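Virulent strain associated lipoprotein (Borreliella spielmanii A14S, PDB 6FZZ) is an outer surface lipoprotein of the PFam54 family that may bind glutathione, as does its Borrelia burgdorferi relative, which is important for colonizing the mammalian host. Local coordinates at residues L101-S112 against L183-I194. Residues are numbered along the deposited sequence; the frame is centred on the assembly and turned at random.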
ATOM      1  N   LEU A 101     -13.682   6.442 -13.233  1.00 23.86           N
ATOM      2  CA  LEU A 101     -14.801   5.925 -14.041  1.00 28.96           C
ATOM      3  C   LEU A 101     -15.752   5.017 -13.276  1.00 28.61           C
ATOM      4  O   LEU A 101     -16.946   5.100 -13.456  1.00 25.89           O
ATOM      5  CB  LEU A 101     -14.293   5.201 -15.250  1.00 30.24           C
ATOM      6  CG  LEU A 101     -13.807   6.156 -16.305  1.00 38.50           C
ATOM      7  CD1 LEU A 101     -13.073   5.344 -17.380  1.00 43.57           C
ATOM      8  CD2 LEU A 101     -14.978   6.971 -16.881  1.00 41.11           C
ATOM      9  N   ALA A 102     -15.222   4.163 -12.406  1.00 26.29           N
ATOM     10  CA  ALA A 102     -16.049   3.347 -11.492  1.00 26.68           C
ATOM     11  C   ALA A 102     -16.684   4.158 -10.382  1.00 24.84           C
ATOM     12  O   ALA A 102     -17.543   3.631  -9.656  1.00 23.70           O
ATOM     13  CB  ALA A 102     -15.193   2.228 -10.861  1.00 26.67           C
ATOM     14  N   ASN A 103     -16.210   5.385 -10.192  1.00 25.50           N
ATOM     15  CA  ASN A 103     -16.594   6.276  -9.056  1.00 27.78           C
ATOM     16  C   ASN A 103     -16.372   5.654  -7.645  1.00 28.84           C
ATOM     17  O   ASN A 103     -17.266   5.619  -6.770  1.00 23.69           O
ATOM     18  CB  ASN A 103     -18.006   6.770  -9.232  1.00 34.40           C
ATOM     19  CG  ASN A 103     -18.339   7.908  -8.300  1.00 38.21           C
ATOM     20  OD1 ASN A 103     -17.555   8.853  -8.125  1.00 32.81           O
ATOM     21  ND2 ASN A 103     -19.501   7.839  -7.707  1.00 36.86           N
ATOM     22  N   GLU A 104     -15.160   5.130  -7.430  1.00 25.46           N
ATOM     23  CA  GLU A 104     -14.856   4.462  -6.156  1.00 25.60           C
ATOM     24  C   GLU A 104     -13.513   4.957  -5.669  1.00 24.85           C
ATOM     25  O   GLU A 104     -12.775   4.172  -5.055  1.00 20.91           O
ATOM     26  CB  GLU A 104     -14.822   2.924  -6.324  1.00 26.34           C
ATOM     27  CG  GLU A 104     -16.168   2.229  -6.578  1.00 31.70           C
ATOM     28  CD  GLU A 104     -17.140   2.447  -5.417  1.00 36.82           C
ATOM     29  OE1 GLU A 104     -16.694   2.758  -4.274  1.00 31.85           O
ATOM     30  OE2 GLU A 104     -18.367   2.432  -5.666  1.00 35.39           O
ATOM     31  N   VAL A 105     -13.213   6.253  -5.898  1.00 23.28           N
ATOM     32  CA  VAL A 105     -11.912   6.788  -5.499  1.00 22.36           C
ATOM     33  C   VAL A 105     -11.680   6.598  -4.001  1.00 21.52           C
ATOM     34  O   VAL A 105     -10.641   6.089  -3.563  1.00 19.17           O
ATOM     35  CB  VAL A 105     -11.727   8.235  -5.934  1.00 21.74           C
ATOM     36  CG1 VAL A 105     -10.432   8.813  -5.326  1.00 22.81           C
ATOM     37  CG2 VAL A 105     -11.652   8.328  -7.460  1.00 21.81           C
ATOM     38  N   GLU A 106     -12.666   7.003  -3.211  1.00 20.95           N
ATOM     39  CA  GLU A 106     -12.529   6.940  -1.752  1.00 22.59           C
ATOM     40  C   GLU A 106     -12.292   5.586  -1.191  1.00 21.69           C
ATOM     41  O   GLU A 106     -11.354   5.393  -0.399  1.00 22.54           O
ATOM     42  CB  GLU A 106     -13.751   7.574  -1.065  1.00 25.27           C
ATOM     43  CG  GLU A 106     -13.764   9.075  -1.245  1.00 30.79           C
ATOM     44  CD  GLU A 106     -14.952   9.731  -0.509  1.00 39.15           C
ATOM     45  OE1 GLU A 106     -15.748   9.006   0.169  1.00 38.34           O
ATOM     46  OE2 GLU A 106     -15.063  10.974  -0.592  1.00 39.03           O
ATOM     47  N   ASP A 107     -13.091   4.609  -1.593  1.00 19.96           N
ATOM     48  CA  ASP A 107     -13.046   3.301  -0.957  1.00 19.91           C
ATOM     49  C   ASP A 107     -11.793   2.542  -1.448  1.00 24.00           C
ATOM     50  O   ASP A 107     -11.212   1.792  -0.688  1.00 23.05           O
ATOM     51  CB  ASP A 107     -14.313   2.467  -1.275  1.00 21.86           C
ATOM     52  CG  ASP A 107     -15.505   2.843  -0.365  1.00 27.55           C
ATOM     53  OD1 ASP A 107     -15.407   3.852   0.329  1.00 30.34           O
ATOM     54  OD2 ASP A 107     -16.541   2.164  -0.339  1.00 30.29           O
ATOM     55  N   ILE A 108     -11.439   2.679  -2.725  1.00 18.99           N
ATOM     56  CA  ILE A 108     -10.212   2.024  -3.238  1.00 20.29           C
ATOM     57  C   ILE A 108      -8.959   2.671  -2.612  1.00 20.04           C
ATOM     58  O   ILE A 108      -8.043   1.939  -2.135  1.00 21.50           O
ATOM     59  CB  ILE A 108     -10.125   2.159  -4.797  1.00 22.22           C
ATOM     60  CG1 ILE A 108     -11.131   1.266  -5.461  1.00 20.70           C
ATOM     61  CG2 ILE A 108      -8.721   1.872  -5.315  1.00 21.46           C
ATOM     62  CD1 ILE A 108     -10.784  -0.232  -5.455  1.00 21.57           C
ATOM     63  N   PHE A 109      -8.869   4.009  -2.670  1.00 18.27           N
ATOM     64  CA  PHE A 109      -7.634   4.681  -2.272  1.00 18.96           C
ATOM     65  C   PHE A 109      -7.495   4.683  -0.751  1.00 20.05           C
ATOM     66  O   PHE A 109      -6.432   4.327  -0.220  1.00 18.74           O
ATOM     67  CB  PHE A 109      -7.483   6.093  -2.873  1.00 20.54           C
ATOM     68  CG  PHE A 109      -6.990   6.074  -4.306  1.00 21.29           C
ATOM     69  CD1 PHE A 109      -7.881   5.886  -5.368  1.00 23.35           C
ATOM     70  CD2 PHE A 109      -5.646   6.245  -4.581  1.00 23.07           C
ATOM     71  CE1 PHE A 109      -7.422   5.854  -6.674  1.00 23.87           C
ATOM     72  CE2 PHE A 109      -5.197   6.236  -5.895  1.00 23.83           C
ATOM     73  CZ  PHE A 109      -6.080   6.002  -6.920  1.00 22.10           C
ATOM     74  N   ASN A 110      -8.551   5.002  -0.025  1.00 21.13           N
ATOM     75  CA  ASN A 110      -8.389   5.059   1.439  1.00 23.46           C
ATOM     76  C   ASN A 110      -8.031   3.684   2.039  1.00 22.20           C
ATOM     77  O   ASN A 110      -7.250   3.579   3.021  1.00 21.16           O
ATOM     78  CB  ASN A 110      -9.647   5.632   2.127  1.00 22.64           C
ATOM     79  CG  ASN A 110      -9.838   7.126   1.889  1.00 28.78           C
ATOM     80  OD1 ASN A 110      -8.920   7.890   1.529  1.00 26.72           O
ATOM     81  ND2 ASN A 110     -11.073   7.586   2.164  1.00 27.52           N
ATOM     82  N   THR A 111      -8.637   2.651   1.480  1.00 21.97           N
ATOM     83  CA  THR A 111      -8.439   1.309   1.972  1.00 25.37           C
ATOM     84  C   THR A 111      -6.998   0.864   1.694  1.00 22.75           C
ATOM     85  O   THR A 111      -6.349   0.344   2.605  1.00 19.85           O
ATOM     86  CB  THR A 111      -9.499   0.288   1.433  1.00 25.42           C
ATOM     87  OG1 THR A 111     -10.802   0.733   1.734  1.00 24.93           O
ATOM     88  CG2 THR A 111      -9.351  -1.044   2.127  1.00 28.38           C
ATOM     89  N   SER A 112      -6.509   1.134   0.474  1.00 21.41           N
ATOM     90  CA  SER A 112      -5.206   0.714  -0.019  1.00 21.08           C
ATOM     91  C   SER A 112      -4.124   1.420   0.752  1.00 21.73           C
ATOM     92  O   SER A 112      -3.131   0.809   1.167  1.00 22.94           O
ATOM     93  CB  SER A 112      -5.021   1.142  -1.540  1.00 21.56           C
ATOM     94  OG  SER A 112      -6.010   0.538  -2.222  1.00 23.64           O
ATOM     95  N   LEU A 183     -18.011  -2.708 -14.696  1.00 30.22           N
ATOM     96  CA  LEU A 183     -16.843  -2.153 -13.997  1.00 29.39           C
ATOM     97  C   LEU A 183     -17.139  -1.881 -12.523  1.00 28.69           C
ATOM     98  O   LEU A 183     -16.353  -2.217 -11.647  1.00 24.63           O
ATOM     99  CB  LEU A 183     -16.369  -0.859 -14.643  1.00 30.76           C
ATOM    100  CG  LEU A 183     -15.075  -0.258 -14.055  1.00 28.56           C
ATOM    101  CD1 LEU A 183     -13.906  -1.184 -14.237  1.00 26.53           C
ATOM    102  CD2 LEU A 183     -14.838   1.080 -14.722  1.00 31.40           C
ATOM    103  N   LYS A 184     -18.210  -1.140 -12.287  1.00 29.22           N
ATOM    104  CA  LYS A 184     -18.627  -0.793 -10.961  1.00 32.37           C
ATOM    105  C   LYS A 184     -18.802  -1.986 -10.047  1.00 30.84           C
ATOM    106  O   LYS A 184     -18.274  -2.006  -8.905  1.00 30.28           O
ATOM    107  CB  LYS A 184     -19.952  -0.046 -11.048  1.00 38.61           C
ATOM    108  CG  LYS A 184     -20.569   0.301  -9.699  1.00 41.43           C
ATOM    109  CD  LYS A 184     -19.738   1.342  -8.976  1.00 36.19           C
ATOM    110  CE  LYS A 184     -20.570   2.516  -8.487  1.00 36.50           C
ATOM    111  NZ  LYS A 184     -19.657   3.529  -7.847  1.00 33.23           N
ATOM    112  N   LEU A 185     -19.559  -2.981 -10.491  1.00 30.52           N
ATOM    113  CA  LEU A 185     -19.672  -4.228  -9.712  1.00 32.43           C
ATOM    114  C   LEU A 185     -18.317  -4.893  -9.421  1.00 33.16           C
ATOM    115  O   LEU A 185     -18.050  -5.329  -8.295  1.00 31.15           O
ATOM    116  CB  LEU A 185     -20.548  -5.261 -10.437  1.00 36.00           C
ATOM    117  CG  LEU A 185     -22.032  -5.015 -10.307  1.00 43.12           C
ATOM    118  CD1 LEU A 185     -22.830  -5.746 -11.400  1.00 46.04           C
ATOM    119  CD2 LEU A 185     -22.460  -5.474  -8.906  1.00 45.99           C
ATOM    120  N   HIS A 186     -17.480  -5.001 -10.447  1.00 30.11           N
ATOM    121  CA  HIS A 186     -16.151  -5.584 -10.294  1.00 30.43           C
ATOM    122  C   HIS A 186     -15.278  -4.742  -9.343  1.00 27.76           C
ATOM    123  O   HIS A 186     -14.594  -5.271  -8.476  1.00 26.22           O
ATOM    124  CB  HIS A 186     -15.528  -5.687 -11.697  1.00 31.66           C
ATOM    125  CG  HIS A 186     -14.145  -6.255 -11.707  1.00 32.36           C
ATOM    126  ND1 HIS A 186     -13.876  -7.574 -11.390  1.00 41.35           N
ATOM    127  CD2 HIS A 186     -12.960  -5.704 -12.033  1.00 32.59           C
ATOM    128  CE1 HIS A 186     -12.578  -7.801 -11.522  1.00 39.57           C
ATOM    129  NE2 HIS A 186     -12.000  -6.676 -11.893  1.00 32.51           N
ATOM    130  N   VAL A 187     -15.273  -3.434  -9.514  1.00 26.35           N
ATOM    131  CA  VAL A 187     -14.488  -2.578  -8.612  1.00 24.87           C
ATOM    132  C   VAL A 187     -14.965  -2.692  -7.132  1.00 28.72           C
ATOM    133  O   VAL A 187     -14.127  -2.636  -6.181  1.00 26.40           O
ATOM    134  CB  VAL A 187     -14.390  -1.155  -9.142  1.00 25.02           C
ATOM    135  CG1 VAL A 187     -13.752  -0.192  -8.137  1.00 23.99           C
ATOM    136  CG2 VAL A 187     -13.503  -1.173 -10.387  1.00 26.35           C
ATOM    137  N   LYS A 188     -16.276  -2.885  -6.931  1.00 29.95           N
ATOM    138  CA  LYS A 188     -16.821  -3.158  -5.587  1.00 35.11           C
ATOM    139  C   LYS A 188     -16.270  -4.377  -4.926  1.00 31.26           C
ATOM    140  O   LYS A 188     -16.029  -4.341  -3.703  1.00 35.01           O
ATOM    141  CB  LYS A 188     -18.326  -3.369  -5.619  1.00 37.47           C
ATOM    142  CG  LYS A 188     -19.063  -2.106  -5.743  1.00 37.29           C
ATOM    143  CD  LYS A 188     -19.003  -1.332  -4.463  1.00 36.90           C
ATOM    144  CE  LYS A 188     -20.194  -0.384  -4.361  1.00 32.55           C
ATOM    145  NZ  LYS A 188     -19.776   0.888  -3.756  1.00 28.38           N
ATOM    146  N   GLU A 189     -16.173  -5.461  -5.700  1.00 31.66           N
ATOM    147  CA  GLU A 189     -15.555  -6.717  -5.260  1.00 35.32           C
ATOM    148  C   GLU A 189     -14.080  -6.515  -4.892  1.00 36.47           C
ATOM    149  O   GLU A 189     -13.584  -7.173  -3.982  1.00 33.01           O
ATOM    150  CB  GLU A 189     -15.554  -7.805  -6.345  1.00 38.95           C
ATOM    151  CG  GLU A 189     -16.764  -8.693  -6.508  1.00 49.56           C
ATOM    152  CD  GLU A 189     -17.393  -9.118  -5.188  1.00 55.29           C
ATOM    153  OE1 GLU A 189     -16.666  -9.547  -4.258  1.00 56.99           O
ATOM    154  OE2 GLU A 189     -18.632  -9.005  -5.104  1.00 49.18           O
ATOM    155  N   ILE A 190     -13.363  -5.684  -5.663  1.00 29.52           N
ATOM    156  CA  ILE A 190     -11.975  -5.344  -5.294  1.00 26.43           C
ATOM    157  C   ILE A 190     -11.946  -4.607  -3.957  1.00 28.32           C
ATOM    158  O   ILE A 190     -11.089  -4.935  -3.082  1.00 25.30           O
ATOM    159  CB  ILE A 190     -11.274  -4.590  -6.425  1.00 25.49           C
ATOM    160  CG1 ILE A 190     -11.151  -5.511  -7.622  1.00 25.33           C
ATOM    161  CG2 ILE A 190      -9.897  -4.118  -6.015  1.00 25.48           C
ATOM    162  CD1 ILE A 190     -10.607  -4.844  -8.877  1.00 26.23           C
ATOM    163  N   VAL A 191     -12.887  -3.670  -3.758  1.00 24.47           N
ATOM    164  CA  VAL A 191     -12.959  -2.933  -2.512  1.00 27.87           C
ATOM    165  C   VAL A 191     -13.122  -3.919  -1.359  1.00 29.19           C
ATOM    166  O   VAL A 191     -12.396  -3.874  -0.385  1.00 30.67           O
ATOM    167  CB  VAL A 191     -14.060  -1.856  -2.504  1.00 27.65           C
ATOM    168  CG1 VAL A 191     -14.275  -1.274  -1.108  1.00 29.49           C
ATOM    169  CG2 VAL A 191     -13.661  -0.749  -3.405  1.00 26.86           C
ATOM    170  N   LYS A 192     -14.030  -4.857  -1.517  1.00 32.59           N
ATOM    171  CA  LYS A 192     -14.192  -5.939  -0.542  1.00 36.48           C
ATOM    172  C   LYS A 192     -12.901  -6.728  -0.223  1.00 36.86           C
ATOM    173  O   LYS A 192     -12.554  -6.887   0.935  1.00 33.59           O
ATOM    174  CB  LYS A 192     -15.295  -6.904  -0.990  1.00 37.98           C
ATOM    175  CG  LYS A 192     -16.066  -7.494   0.192  1.00 44.92           C
ATOM    176  CD  LYS A 192     -16.484  -6.480   1.248  1.00 48.57           C
ATOM    177  CE  LYS A 192     -17.168  -7.143   2.448  1.00 51.69           C
ATOM    178  NZ  LYS A 192     -16.227  -7.935   3.309  1.00 53.45           N
ATOM    179  N   GLN A 193     -12.202  -7.198  -1.247  1.00 35.64           N
ATOM    180  CA  GLN A 193     -10.919  -7.815  -1.076  1.00 42.03           C
ATOM    181  C   GLN A 193      -9.835  -6.924  -0.425  1.00 35.86           C
ATOM    182  O   GLN A 193      -9.093  -7.418   0.431  1.00 33.30           O
ATOM    183  CB  GLN A 193     -10.435  -8.389  -2.395  1.00 47.97           C
ATOM    184  CG  GLN A 193     -11.209  -9.617  -2.831  1.00 58.82           C
ATOM    185  CD  GLN A 193     -10.949 -10.844  -1.938  1.00 69.73           C
ATOM    186  OE1 GLN A 193     -11.066 -10.781  -0.704  1.00 83.00           O
ATOM    187  NE2 GLN A 193     -10.622 -11.981  -2.566  1.00 72.52           N
ATOM    188  N   ILE A 194      -9.770  -5.641  -0.790  1.00 28.37           N
ATOM    189  CA  ILE A 194      -8.737  -4.761  -0.237  1.00 26.63           C
ATOM    190  C   ILE A 194      -9.051  -4.608   1.201  1.00 23.75           C
ATOM    191  O   ILE A 194      -8.139  -4.542   1.997  1.00 22.29           O
ATOM    192  CB  ILE A 194      -8.677  -3.332  -0.807  1.00 29.39           C
ATOM    193  CG1 ILE A 194      -8.389  -3.293  -2.268  1.00 32.23           C
ATOM    194  CG2 ILE A 194      -7.530  -2.505  -0.166  1.00 31.43           C
ATOM    195  CD1 ILE A 194      -8.610  -1.876  -2.729  1.00 31.20           C
TER
HETATM  196  O   HOH W   1     -21.622   5.537  -7.185  1.00 48.22           O
HETATM  197  O   HOH W   2     -17.817   0.509  -1.952  1.00 35.98           O
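Glu-104 OE2 is gripped by two lysines of helix 180-209: Lys-184 NZ and Lys-188 NZ each donate to it at 2.8 Å. Both ammonium groups stand out of the carboxylate plane, on opposite faces. This salt-bridge network marks a helix junction in the all-helical PFam54 fold, and illustrates how one carboxylate oxygen at a helix N-cap can join two lysines one turn apart on a neighbouring helix. Helix 89-102 closes in a Schellman motif at Asn-103, Glu-104 takes the N-cap position of helix 105-126, and the long C-terminal helix, predicted to be coiled coil, runs alongside.

The two positive charges probably favour the ionised form of Glu-104. Lys-184 does double duty, since its NZ also donates to Ala-102 O at 2.8 Å, in the carbonyl plane, and thus joins the end of one helix to the start of the next. Bends at chi2 and chi3 curl its chain so that NZ comes back to this turn. A water bridges Lys-184 NZ to Asn-103 ND2, and another accepts from Lys-188 NZ and donates to Asp-107 OD2.

Beside the charges the contact is apolar. Ala-102 CB rests against Val-187 CG2 at 3.8 Å, while Val-187 CG1 packs alongside CB and CG of Glu-104, the two side chains running in opposite directions. Segments 105-112 and 183-194 cross at 25°, their axes 9.5 Å apart, and Ile-108 enters as a knob into the hole formed by Val-187, Ile-190, Val-191 and Ile-194. Its chi1 (-73°) sets CG1 beside the backbone N, and a second bend at chi2 brings CD1 to 3.6 Å from Val-191 CG2. At the far end Thr-111 CG2 presses on Ile-194 CG2 at a tight 3.3 Å.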